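Local coordinates for protein eukaryotic translation initiation factor 4E type 5 (Leishmania major, PDB 7KCJ) that probably binds the 7-methylguanosine cap of mRNA and acts in translation initiation, at residues E58-M63 with G112-L117; I99-L104 with E170-A175; R144-R147 with E151-R154. All blocks are in the same frame, centred on the assembly; numbering follows the deposited sequence.

Interaction 1: E58-M63 with G112-L117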
ATOM      1  N   GLU A  58      12.279   2.837 -11.436  1.00 34.41           N
ATOM      2  CA  GLU A  58      12.731   2.998 -10.060  1.00 32.83           C
ATOM      3  C   GLU A  58      11.813   2.223  -9.098  1.00 32.08           C
ATOM      4  O   GLU A  58      12.293   1.664  -8.112  1.00 32.18           O
ATOM      5  CB  GLU A  58      12.795   4.478  -9.682  1.00 33.64           C
ATOM      6  CG  GLU A  58      14.026   5.161 -10.231  1.00 34.06           C
ATOM      7  CD  GLU A  58      14.162   6.634  -9.910  1.00 34.77           C
ATOM      8  OE1 GLU A  58      13.240   7.205  -9.288  1.00 33.04           O
ATOM      9  OE2 GLU A  58      15.203   7.221 -10.279  1.00 37.86           O
ATOM     10  N   LEU A  59      10.513   2.175  -9.391  1.00 31.26           N
ATOM     11  CA  LEU A  59       9.563   1.415  -8.595  1.00 31.51           C
ATOM     12  C   LEU A  59       9.900  -0.094  -8.667  1.00 32.45           C
ATOM     13  O   LEU A  59      10.028  -0.723  -7.622  1.00 31.92           O
ATOM     14  CB  LEU A  59       8.119   1.663  -9.102  1.00 30.85           C
ATOM     15  CG  LEU A  59       7.019   0.701  -8.569  1.00 31.57           C
ATOM     16  CD1 LEU A  59       6.885   0.774  -7.026  1.00 31.49           C
ATOM     17  CD2 LEU A  59       5.687   0.947  -9.273  1.00 31.30           C
ATOM     18  N   TRP A  60      10.023  -0.674  -9.869  1.00 33.69           N
ATOM     19  CA  TRP A  60      10.285  -2.105  -9.980  1.00 35.98           C
ATOM     20  C   TRP A  60      11.715  -2.475  -9.535  1.00 35.46           C
ATOM     21  O   TRP A  60      11.898  -3.577  -9.013  1.00 35.84           O
ATOM     22  CB  TRP A  60       9.915  -2.643 -11.359  1.00 38.11           C
ATOM     23  CG  TRP A  60       8.438  -2.533 -11.664  1.00 41.44           C
ATOM     24  CD1 TRP A  60       7.874  -1.864 -12.708  1.00 43.52           C
ATOM     25  CD2 TRP A  60       7.343  -3.100 -10.912  1.00 42.64           C
ATOM     26  NE1 TRP A  60       6.503  -2.004 -12.676  1.00 44.41           N
ATOM     27  CE2 TRP A  60       6.151  -2.737 -11.569  1.00 43.92           C
ATOM     28  CE3 TRP A  60       7.260  -3.932  -9.788  1.00 43.69           C
ATOM     29  CZ2 TRP A  60       4.897  -3.138 -11.116  1.00 44.64           C
ATOM     30  CZ3 TRP A  60       6.016  -4.337  -9.346  1.00 44.64           C
ATOM     31  CH2 TRP A  60       4.853  -3.928  -9.996  1.00 44.79           C
ATOM     32  N   SER A  61      12.693  -1.544  -9.651  1.00 33.94           N
ATOM     33  CA  SER A  61      14.047  -1.800  -9.131  1.00 33.15           C
ATOM     34  C   SER A  61      13.995  -1.869  -7.611  1.00 33.07           C
ATOM     35  O   SER A  61      14.682  -2.699  -7.025  1.00 33.00           O
ATOM     36  CB  SER A  61      15.024  -0.714  -9.556  1.00 33.58           C
ATOM     37  OG  SER A  61      15.188  -0.698 -10.962  1.00 34.41           O
ATOM     38  N   THR A  62      13.182  -0.993  -6.964  1.00 32.91           N
ATOM     39  CA  THR A  62      12.989  -0.994  -5.511  1.00 33.19           C
ATOM     40  C   THR A  62      12.344  -2.318  -5.078  1.00 34.07           C
ATOM     41  O   THR A  62      12.819  -2.950  -4.137  1.00 34.54           O
ATOM     42  CB  THR A  62      12.149   0.232  -5.073  1.00 33.18           C
ATOM     43  OG1 THR A  62      12.838   1.415  -5.462  1.00 32.95           O
ATOM     44  CG2 THR A  62      11.895   0.273  -3.569  1.00 33.29           C
ATOM     45  N   MET A  63      11.286  -2.754  -5.781  1.00 33.90           N
ATOM     46  CA  MET A  63      10.586  -4.002  -5.472  1.00 34.44           C
ATOM     47  C   MET A  63      11.484  -5.216  -5.657  1.00 35.96           C
ATOM     48  O   MET A  63      11.374  -6.168  -4.886  1.00 36.87           O
ATOM     49  CB  MET A  63       9.349  -4.174  -6.359  1.00 35.12           C
ATOM     50  CG  MET A  63       8.317  -3.066  -6.214  1.00 37.78           C
ATOM     51  SD  MET A  63       7.700  -2.828  -4.526  1.00 45.38           S
ATOM     52  CE  MET A  63       6.942  -4.366  -4.260  1.00 45.73           C
ATOM     53  N   GLY A 112      -3.200  -7.954  -9.177  1.00 34.51           N
ATOM     54  CA  GLY A 112      -3.878  -6.978  -8.337  1.00 34.33           C
ATOM     55  C   GLY A 112      -2.919  -5.964  -7.741  1.00 34.39           C
ATOM     56  O   GLY A 112      -3.236  -4.770  -7.645  1.00 34.33           O
ATOM     57  N   LEU A 113      -1.717  -6.420  -7.362  1.00 34.56           N
ATOM     58  CA  LEU A 113      -0.706  -5.504  -6.825  1.00 35.74           C
ATOM     59  C   LEU A 113      -0.270  -4.512  -7.917  1.00 35.56           C
ATOM     60  O   LEU A 113      -0.204  -3.305  -7.672  1.00 35.61           O
ATOM     61  CB  LEU A 113       0.514  -6.284  -6.296  1.00 36.88           C
ATOM     62  CG  LEU A 113       1.617  -5.449  -5.603  1.00 39.84           C
ATOM     63  CD1 LEU A 113       1.063  -4.540  -4.498  1.00 40.93           C
ATOM     64  CD2 LEU A 113       2.655  -6.343  -4.983  1.00 41.01           C
ATOM     65  N   GLU A 114      -0.043  -5.017  -9.141  1.00 35.39           N
ATOM     66  CA  GLU A 114       0.343  -4.182 -10.277  1.00 36.48           C
ATOM     67  C   GLU A 114      -0.714  -3.150 -10.582  1.00 36.54           C
ATOM     68  O   GLU A 114      -0.380  -1.983 -10.781  1.00 36.46           O
ATOM     69  CB  GLU A 114       0.594  -5.025 -11.535  1.00 40.70           C
ATOM     70  CG  GLU A 114       1.812  -5.919 -11.429  1.00 49.63           C
ATOM     71  CD  GLU A 114       1.984  -6.843 -12.615  1.00 59.36           C
ATOM     72  OE1 GLU A 114       1.709  -6.409 -13.758  1.00 61.03           O
ATOM     73  OE2 GLU A 114       2.395  -8.004 -12.400  1.00 63.38           O
ATOM     74  N   LEU A 115      -1.990  -3.562 -10.582  1.00 36.38           N
ATOM     75  CA  LEU A 115      -3.085  -2.648 -10.850  1.00 36.72           C
ATOM     76  C   LEU A 115      -3.156  -1.532  -9.816  1.00 36.34           C
ATOM     77  O   LEU A 115      -3.254  -0.369 -10.198  1.00 35.71           O
ATOM     78  CB  LEU A 115      -4.410  -3.414 -10.937  1.00 37.79           C
ATOM     79  CG  LEU A 115      -5.671  -2.544 -11.036  1.00 39.91           C
ATOM     80  CD1 LEU A 115      -5.863  -2.020 -12.451  1.00 40.72           C
ATOM     81  CD2 LEU A 115      -6.871  -3.294 -10.567  1.00 40.65           C
ATOM     82  N   VAL A 116      -3.106  -1.876  -8.514  1.00 36.44           N
ATOM     83  CA  VAL A 116      -3.200  -0.879  -7.448  1.00 36.80           C
ATOM     84  C   VAL A 116      -2.023   0.093  -7.503  1.00 37.58           C
ATOM     85  O   VAL A 116      -2.223   1.312  -7.451  1.00 37.95           O
ATOM     86  CB  VAL A 116      -3.360  -1.527  -6.056  1.00 37.22           C
ATOM     87  CG1 VAL A 116      -3.456  -0.453  -4.982  1.00 38.04           C
ATOM     88  CG2 VAL A 116      -4.604  -2.405  -6.003  1.00 37.49           C
ATOM     89  N   LEU A 117      -0.789  -0.441  -7.694  1.00 37.12           N
ATOM     90  CA  LEU A 117       0.406   0.408  -7.804  1.00 37.14           C
ATOM     91  C   LEU A 117       0.246   1.407  -8.972  1.00 37.55           C
ATOM     92  O   LEU A 117       0.497   2.592  -8.796  1.00 37.15           O
ATOM     93  CB  LEU A 117       1.680  -0.434  -8.011  1.00 36.55           C
ATOM     94  CG  LEU A 117       2.199  -1.216  -6.790  1.00 37.64           C
ATOM     95  CD1 LEU A 117       3.366  -2.094  -7.156  1.00 37.52           C
ATOM     96  CD2 LEU A 117       2.589  -0.296  -5.627  1.00 37.96           C
TER

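Interaction 2: I99-L104 with E170-A175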
ATOM      1  N   ILE A  99      -9.132   2.296   1.576  1.00 37.51           N
ATOM      2  CA  ILE A  99      -9.634   1.144   0.838  1.00 37.85           C
ATOM      3  C   ILE A  99      -8.684  -0.014   1.109  1.00 38.47           C
ATOM      4  O   ILE A  99      -7.472   0.134   0.946  1.00 38.75           O
ATOM      5  CB  ILE A  99      -9.767   1.447  -0.686  1.00 38.06           C
ATOM      6  CG1 ILE A  99     -10.900   2.439  -0.960  1.00 38.52           C
ATOM      7  CG2 ILE A  99      -9.972   0.168  -1.486  1.00 38.51           C
ATOM      8  CD1 ILE A  99     -10.880   2.995  -2.346  1.00 39.30           C
ATOM      9  N   MET A 100      -9.213  -1.148   1.586  1.00 38.69           N
ATOM     10  CA  MET A 100      -8.389  -2.334   1.830  1.00 38.93           C
ATOM     11  C   MET A 100      -8.669  -3.346   0.762  1.00 37.81           C
ATOM     12  O   MET A 100      -9.831  -3.638   0.480  1.00 37.30           O
ATOM     13  CB  MET A 100      -8.675  -2.987   3.193  1.00 41.19           C
ATOM     14  CG  MET A 100      -8.766  -2.028   4.340  1.00 46.68           C
ATOM     15  SD  MET A 100      -7.413  -0.942   4.685  1.00 61.56           S
ATOM     16  CE  MET A 100      -6.401  -2.073   5.661  1.00 62.81           C
ATOM     17  N   ILE A 101      -7.616  -3.856   0.138  1.00 37.08           N
ATOM     18  CA  ILE A 101      -7.715  -4.889  -0.885  1.00 36.65           C
ATOM     19  C   ILE A 101      -6.912  -6.093  -0.404  1.00 35.57           C
ATOM     20  O   ILE A 101      -5.685  -5.997  -0.298  1.00 35.38           O
ATOM     21  CB  ILE A 101      -7.160  -4.369  -2.233  1.00 37.36           C
ATOM     22  CG1 ILE A 101      -7.889  -3.096  -2.687  1.00 38.52           C
ATOM     23  CG2 ILE A 101      -7.240  -5.436  -3.314  1.00 37.69           C
ATOM     24  CD1 ILE A 101      -7.048  -2.177  -3.376  1.00 39.84           C
ATOM     25  N   ASN A 102      -7.579  -7.215  -0.114  1.00 34.20           N
ATOM     26  CA  ASN A 102      -6.872  -8.444   0.282  1.00 33.86           C
ATOM     27  C   ASN A 102      -6.683  -9.334  -0.935  1.00 33.55           C
ATOM     28  O   ASN A 102      -7.647  -9.598  -1.642  1.00 33.37           O
ATOM     29  CB  ASN A 102      -7.631  -9.200   1.353  1.00 34.99           C
ATOM     30  CG  ASN A 102      -7.685  -8.437   2.652  1.00 39.37           C
ATOM     31  OD1 ASN A 102      -6.726  -8.451   3.430  1.00 41.46           O
ATOM     32  ND2 ASN A 102      -8.790  -7.756   2.907  1.00 40.78           N
ATOM     33  N   LEU A 103      -5.446  -9.753  -1.209  1.00 32.52           N
ATOM     34  CA  LEU A 103      -5.134 -10.565  -2.381  1.00 32.49           C
ATOM     35  C   LEU A 103      -4.692 -11.911  -1.841  1.00 33.87           C
ATOM     36  O   LEU A 103      -3.658 -11.982  -1.191  1.00 34.33           O
ATOM     37  CB  LEU A 103      -4.007  -9.894  -3.187  1.00 31.54           C
ATOM     38  CG  LEU A 103      -4.284  -8.475  -3.636  1.00 31.29           C
ATOM     39  CD1 LEU A 103      -3.025  -7.813  -4.231  1.00 31.73           C
ATOM     40  CD2 LEU A 103      -5.492  -8.433  -4.614  1.00 31.14           C
ATOM     41  N   LEU A 104      -5.491 -12.961  -2.055  1.00 33.98           N
ATOM     42  CA  LEU A 104      -5.235 -14.270  -1.472  1.00 35.16           C
ATOM     43  C   LEU A 104      -4.162 -15.133  -2.134  1.00 36.52           C
ATOM     44  O   LEU A 104      -3.423 -15.799  -1.417  1.00 37.09           O
ATOM     45  CB  LEU A 104      -6.541 -15.102  -1.401  1.00 35.48           C
ATOM     46  CG  LEU A 104      -7.769 -14.531  -0.666  1.00 36.93           C
ATOM     47  CD1 LEU A 104      -8.771 -15.622  -0.380  1.00 37.41           C
ATOM     48  CD2 LEU A 104      -7.404 -13.900   0.649  1.00 37.53           C
ATOM     49  N   GLU A 170     -15.029   1.267  -6.969  1.00 39.79           N
ATOM     50  CA  GLU A 170     -15.739   0.649  -8.097  1.00 39.77           C
ATOM     51  C   GLU A 170     -14.833   0.532  -9.320  1.00 39.61           C
ATOM     52  O   GLU A 170     -14.904  -0.461 -10.036  1.00 39.97           O
ATOM     53  CB  GLU A 170     -17.035   1.384  -8.443  1.00 41.47           C
ATOM     54  CG  GLU A 170     -17.969   0.570  -9.324  1.00 47.25           C
ATOM     55  CD  GLU A 170     -18.327  -0.810  -8.794  0.60 53.07           C
ATOM     56  OE1 GLU A 170     -18.631  -0.931  -7.584  0.60 53.80           O
ATOM     57  OE2 GLU A 170     -18.297  -1.777  -9.592  0.60 54.32           O
ATOM     58  N   PHE A 171     -13.928   1.499  -9.523  1.00 38.75           N
ATOM     59  CA  PHE A 171     -12.967   1.433 -10.626  1.00 38.34           C
ATOM     60  C   PHE A 171     -12.064   0.205 -10.441  1.00 36.50           C
ATOM     61  O   PHE A 171     -11.835  -0.525 -11.396  1.00 35.55           O
ATOM     62  CB  PHE A 171     -12.104   2.701 -10.698  1.00 39.18           C
ATOM     63  CG  PHE A 171     -11.067   2.592 -11.787  1.00 41.52           C
ATOM     64  CD1 PHE A 171     -11.426   2.697 -13.120  1.00 42.93           C
ATOM     65  CD2 PHE A 171      -9.754   2.278 -11.488  1.00 43.19           C
ATOM     66  CE1 PHE A 171     -10.478   2.557 -14.127  1.00 44.10           C
ATOM     67  CE2 PHE A 171      -8.808   2.134 -12.499  1.00 44.36           C
ATOM     68  CZ  PHE A 171      -9.171   2.288 -13.809  1.00 43.98           C
ATOM     69  N   LEU A 172     -11.568  -0.014  -9.212  1.00 35.74           N
ATOM     70  CA  LEU A 172     -10.703  -1.148  -8.926  1.00 35.87           C
ATOM     71  C   LEU A 172     -11.469  -2.459  -9.121  1.00 36.36           C
ATOM     72  O   LEU A 172     -10.922  -3.394  -9.696  1.00 37.32           O
ATOM     73  CB  LEU A 172     -10.148  -1.066  -7.495  1.00 35.66           C
ATOM     74  CG  LEU A 172      -9.122   0.015  -7.244  1.00 37.05           C
ATOM     75  CD1 LEU A 172      -8.885   0.216  -5.725  1.00 38.27           C
ATOM     76  CD2 LEU A 172      -7.846  -0.310  -7.954  1.00 37.36           C
ATOM     77  N   ALA A 173     -12.736  -2.524  -8.676  1.00 35.70           N
ATOM     78  CA  ALA A 173     -13.532  -3.739  -8.811  1.00 35.36           C
ATOM     79  C   ALA A 173     -13.814  -4.082 -10.271  1.00 35.09           C
ATOM     80  O   ALA A 173     -13.768  -5.248 -10.637  1.00 35.70           O
ATOM     81  CB  ALA A 173     -14.837  -3.609  -8.036  1.00 35.33           C
ATOM     82  N   GLU A 174     -14.126  -3.082 -11.104  1.00 34.51           N
ATOM     83  CA  GLU A 174     -14.364  -3.345 -12.523  1.00 34.72           C
ATOM     84  C   GLU A 174     -13.061  -3.789 -13.216  1.00 33.63           C
ATOM     85  O   GLU A 174     -13.118  -4.684 -14.059  1.00 33.76           O
ATOM     86  CB  GLU A 174     -14.984  -2.134 -13.220  1.00 36.87           C
ATOM     87  CG  GLU A 174     -16.394  -1.860 -12.764  1.00 42.57           C
ATOM     88  CD  GLU A 174     -17.117  -0.862 -13.648  1.00 50.99           C
ATOM     89  OE1 GLU A 174     -16.464   0.097 -14.121  1.00 51.39           O
ATOM     90  OE2 GLU A 174     -18.334  -1.043 -13.874  1.00 54.89           O
ATOM     91  N   ALA A 175     -11.884  -3.232 -12.801  1.00 32.11           N
ATOM     92  CA  ALA A 175     -10.592  -3.596 -13.398  1.00 31.21           C
ATOM     93  C   ALA A 175     -10.112  -5.005 -13.014  1.00 30.49           C
ATOM     94  O   ALA A 175      -9.511  -5.687 -13.842  1.00 29.81           O
ATOM     95  CB  ALA A 175      -9.522  -2.571 -13.064  1.00 30.32           C
TER

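Interaction 3: R144-R147 with E151-R154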
ATOM      1  N   ARG A 144       0.608 -10.939   4.707  1.00 35.11           N
ATOM      2  CA  ARG A 144      -0.262 -11.644   5.644  1.00 36.21           C
ATOM      3  C   ARG A 144      -0.344 -13.167   5.334  1.00 36.49           C
ATOM      4  O   ARG A 144      -1.443 -13.681   5.087  1.00 36.49           O
ATOM      5  CB  ARG A 144      -1.662 -11.010   5.624  1.00 39.34           C
ATOM      6  CG  ARG A 144      -1.670  -9.549   6.065  1.00 45.58           C
ATOM      7  CD  ARG A 144      -2.900  -9.204   6.874  1.00 51.97           C
ATOM      8  NE  ARG A 144      -2.539  -8.698   8.196  1.00 58.25           N
ATOM      9  CZ  ARG A 144      -2.864  -9.291   9.342  1.00 63.02           C
ATOM     10  NH1 ARG A 144      -3.565 -10.420   9.339  1.00 63.41           N
ATOM     11  NH2 ARG A 144      -2.485  -8.763  10.501  1.00 63.86           N
ATOM     12  N   PRO A 145       0.774 -13.915   5.322  1.00 36.61           N
ATOM     13  CA  PRO A 145       0.659 -15.349   4.991  1.00 36.86           C
ATOM     14  C   PRO A 145      -0.059 -16.157   6.041  1.00 37.95           C
ATOM     15  O   PRO A 145       0.017 -15.869   7.226  1.00 38.23           O
ATOM     16  CB  PRO A 145       2.106 -15.823   4.853  1.00 37.33           C
ATOM     17  CG  PRO A 145       2.897 -14.872   5.710  1.00 37.18           C
ATOM     18  CD  PRO A 145       2.185 -13.530   5.587  1.00 36.00           C
ATOM     19  N   SER A 146      -0.787 -17.165   5.589  1.00 38.42           N
ATOM     20  CA  SER A 146      -1.508 -18.067   6.461  1.00 38.98           C
ATOM     21  C   SER A 146      -1.262 -19.516   5.989  1.00 40.17           C
ATOM     22  O   SER A 146      -0.671 -19.735   4.931  1.00 40.16           O
ATOM     23  CB  SER A 146      -2.998 -17.718   6.470  1.00 39.64           C
ATOM     24  OG  SER A 146      -3.611 -17.964   5.214  1.00 40.67           O
ATOM     25  N   ARG A 147      -1.701 -20.510   6.769  1.00 41.10           N
ATOM     26  CA  ARG A 147      -1.555 -21.912   6.381  1.00 42.38           C
ATOM     27  C   ARG A 147      -2.316 -22.204   5.085  1.00 42.66           C
ATOM     28  O   ARG A 147      -1.822 -22.932   4.229  1.00 43.08           O
ATOM     29  CB  ARG A 147      -2.074 -22.837   7.492  1.00 45.10           C
ATOM     30  CG  ARG A 147      -1.770 -24.312   7.225  1.00 50.74           C
ATOM     31  CD  ARG A 147      -1.700 -25.152   8.489  1.00 57.25           C
ATOM     32  NE  ARG A 147      -0.375 -25.064   9.112  1.00 62.48           N
ATOM     33  CZ  ARG A 147      -0.048 -25.636  10.262  1.00 65.79           C
ATOM     34  NH1 ARG A 147      -0.935 -26.371  10.924  1.00 65.38           N
ATOM     35  NH2 ARG A 147       1.174 -25.492  10.753  1.00 66.96           N
ATOM     36  N   GLU A 151       0.696 -16.994   0.051  1.00 38.19           N
ATOM     37  CA  GLU A 151       1.106 -15.771  -0.649  1.00 38.12           C
ATOM     38  C   GLU A 151       0.158 -14.599  -0.422  1.00 37.66           C
ATOM     39  O   GLU A 151       0.266 -13.598  -1.109  1.00 38.68           O
ATOM     40  CB  GLU A 151       1.348 -16.021  -2.137  1.00 39.94           C
ATOM     41  CG  GLU A 151       2.365 -17.128  -2.362  1.00 45.53           C
ATOM     42  CD  GLU A 151       2.808 -17.344  -3.794  1.00 50.97           C
ATOM     43  OE1 GLU A 151       2.647 -16.416  -4.616  1.00 51.69           O
ATOM     44  OE2 GLU A 151       3.324 -18.444  -4.087  1.00 53.33           O
ATOM     45  N   GLN A 152      -0.732 -14.693   0.560  1.00 36.08           N
ATOM     46  CA  GLN A 152      -1.689 -13.639   0.850  1.00 35.29           C
ATOM     47  C   GLN A 152      -1.038 -12.335   1.291  1.00 34.59           C
ATOM     48  O   GLN A 152      -0.111 -12.354   2.105  1.00 34.22           O
ATOM     49  CB  GLN A 152      -2.682 -14.092   1.917  1.00 35.94           C
ATOM     50  CG  GLN A 152      -3.818 -13.099   2.131  1.00 39.29           C
ATOM     51  CD  GLN A 152      -4.758 -13.510   3.242  1.00 43.18           C
ATOM     52  OE1 GLN A 152      -4.568 -14.553   3.920  1.00 45.76           O
ATOM     53  NE2 GLN A 152      -5.772 -12.672   3.473  1.00 42.97           N
ATOM     54  N   ILE A 153      -1.500 -11.208   0.718  1.00 33.76           N
ATOM     55  CA  ILE A 153      -1.065  -9.859   1.072  1.00 34.22           C
ATOM     56  C   ILE A 153      -2.284  -8.920   1.200  1.00 34.74           C
ATOM     57  O   ILE A 153      -3.371  -9.218   0.710  1.00 34.52           O
ATOM     58  CB  ILE A 153      -0.004  -9.280   0.089  1.00 34.86           C
ATOM     59  CG1 ILE A 153      -0.606  -8.997  -1.313  1.00 36.23           C
ATOM     60  CG2 ILE A 153       1.209 -10.183  -0.010  1.00 35.30           C
ATOM     61  CD1 ILE A 153       0.377  -8.419  -2.322  1.00 37.17           C
ATOM     62  N   ARG A 154      -2.095  -7.778   1.875  1.00 35.46           N
ATOM     63  CA  ARG A 154      -3.130  -6.752   1.963  1.00 36.02           C
ATOM     64  C   ARG A 154      -2.574  -5.430   1.506  1.00 36.23           C
ATOM     65  O   ARG A 154      -1.526  -5.022   1.985  1.00 36.85           O
ATOM     66  CB  ARG A 154      -3.675  -6.588   3.386  1.00 37.61           C
ATOM     67  CG  ARG A 154      -4.844  -5.585   3.411  1.00 43.21           C
ATOM     68  CD  ARG A 154      -5.262  -5.170   4.796  1.00 49.65           C
ATOM     69  NE  ARG A 154      -5.623  -6.283   5.659  1.00 56.25           N
ATOM     70  CZ  ARG A 154      -5.851  -6.166   6.966  1.00 61.28           C
ATOM     71  NH1 ARG A 154      -5.721  -4.987   7.570  1.00 61.39           N
ATOM     72  NH2 ARG A 154      -6.175  -7.234   7.686  1.00 62.05           N
TER

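Interaction 1: E58-M63 with G112-L117
Glu-58 O, at the start of the turn that carries the contact residues Leu-59 and Trp-60, is gripped twice. Thr-62 OG1 donates to Glu-58 O at 2.7 Å. Thr-62 N gives the regular helix bond to the same Glu-58 O at 3.0 Å. The two donors reach this oxygen from opposite faces of its carbonyl plane. The hydroxyl is thus satisfied within helix 56-64, on the side away from helix 108-121. No hydrogen bond joins the two helices, and the contact itself is apolar. The short segments run at 138° and come no nearer than 13.2 Å between axes, so long side chains span the gap. Leu-117 CD1 meets the indole of Trp-60 obliquely, 3.7 Å from Trp-60 CH2. It also lies 4.4 Å from Leu-59 CD2. One methyl of Leu-117 therefore touches both residues. The indole reaches across because CG of Trp-60 stands anti to its carbonyl carbon (chi1 -64°). At the same ring carbon, Glu-114 CG is 3.9 Å from Trp-60 CH2. The two side chains cross at about a right angle, and ring and carboxylate planes are 82° apart. Only the aliphatic part of Glu-114 touches the ring. The leucines are buried, with Leu-59 on Phe-80 and Leu-117 on Leu-139 of the sheet, while Trp-60 and Glu-114 are exposed. An exposed tryptophan on helix 56-64, beside a leucine of helix 108-121, is consistent with the dorsal tryptophan through which eIF4E relatives bind partner proteins.

Interaction 2: I99-L104 with E170-A175
No ring or amide face enters the meeting of Ile-99 and Ile-101 with Leu-172; the contact is made of methyl groups alone. It belongs to the core of the eIF4E fold, where helices pack on one side of a curved antiparallel sheet. Strand 97-103 supplies the isoleucines and helix 165-178 supplies the leucine. All three residues are buried, and no hydrogen bond crosses between the segments. Ile-99 and Ile-101 are two positions apart on the strand, so both face the helix. Leu-172 answers them with a single branch, CD1. This methyl lies 4.4 Å from Ile-99 CG2, the looser of its two contacts. The side chains of Ile-101 and Leu-172 cross at about a right angle and meet through their terminal methyls. CG1 of Ile-101 is anti to the carbonyl carbon and carries CD1 out toward the helix. Its chi2 of 146° falls well short of a fully extended chain, which suggests a mildly strained fit. Helix 108-121 closes in from the flank: Val-119 touches Leu-172, and Val-116 touches Ile-101. Ile-99 also rests on Val-168 and Ala-169 of helix 165-178. The strand is thus covered by two helices at once. The closest approach between the two segments is Ile-101 CD1 to Leu-172 CD1, at 3.8 Å.

Interaction 3: R144-R147 with E151-R154
Arg-144, Gln-152 and Arg-154 carry most of this contact, which closes the loop between strands 136-143 and 153-159. One hydrogen bond crosses it. Arg-144 N donates to Gln-152 O at 3.0 Å, with an N-H...O angle of 148°. This bond continues the antiparallel pairing past the end of the regular strand, since the next pairing inward is that of Arg-154 with Ala-142. The side chain of Gln-152 lies against the backbone of Arg-144. Its CB is 3.4 Å from Arg-144 O, with CG swung anti to the backbone N (chi1 -172°) and the chain extended beyond. Gln-152 OE1 also comes to 3.4 Å from Arg-144 O. Both are acceptors, so that approach is no bond. On its other side Gln-152 touches Leu-104. Ser-146 OG passes Gln-152 OE1 at 3.8 Å, but its bond is with His-149 N inside the loop. The two arginines lie side by side and point the same way. Arg-154 NH2 sits over one face of the Arg-144 guanidinium, offset toward the rim. Arg-154 NH2 is 3.9 Å from Arg-144 CD and 4.0 Å from Arg-144 NE. The chain of Arg-144 is bent twice to bring its head there. Asn-102 OD1 accepts from Arg-154 NE and so helps fix that guanidinium. The two guanidinium groups, their planes 24° apart, would concentrate positive charge at the surface. Such a site would probably attract anions, consistent with the basic residues that hold the cap phosphates in relatives.

Overall arrangement
The three contacts lie about 16 to 18 Å apart, centre to centre, and all connect to one sheet, interactions 1 and 2 through its helices. Helix 108-121 ties interaction 1 to interaction 2: Leu-113 N is 3.7 Å from Leu-103 CD1, and Leu-115 CD2 is 3.7 Å from Ala-175 CB. Strands 97-103 and 153-159 are neighbours, so interaction 3 joins interaction 2 through the sheet, with Leu-103 N 2.9 Å from Ile-153 O. Interaction 1 reaches interaction 3 more loosely, through Leu-113 CD2 and Ile-153 CD1 at 4.1 Å. Interactions 1 and 2 belong to the helical side. The arginines of interaction 3 probably point to the other side, which in relatives takes the cap.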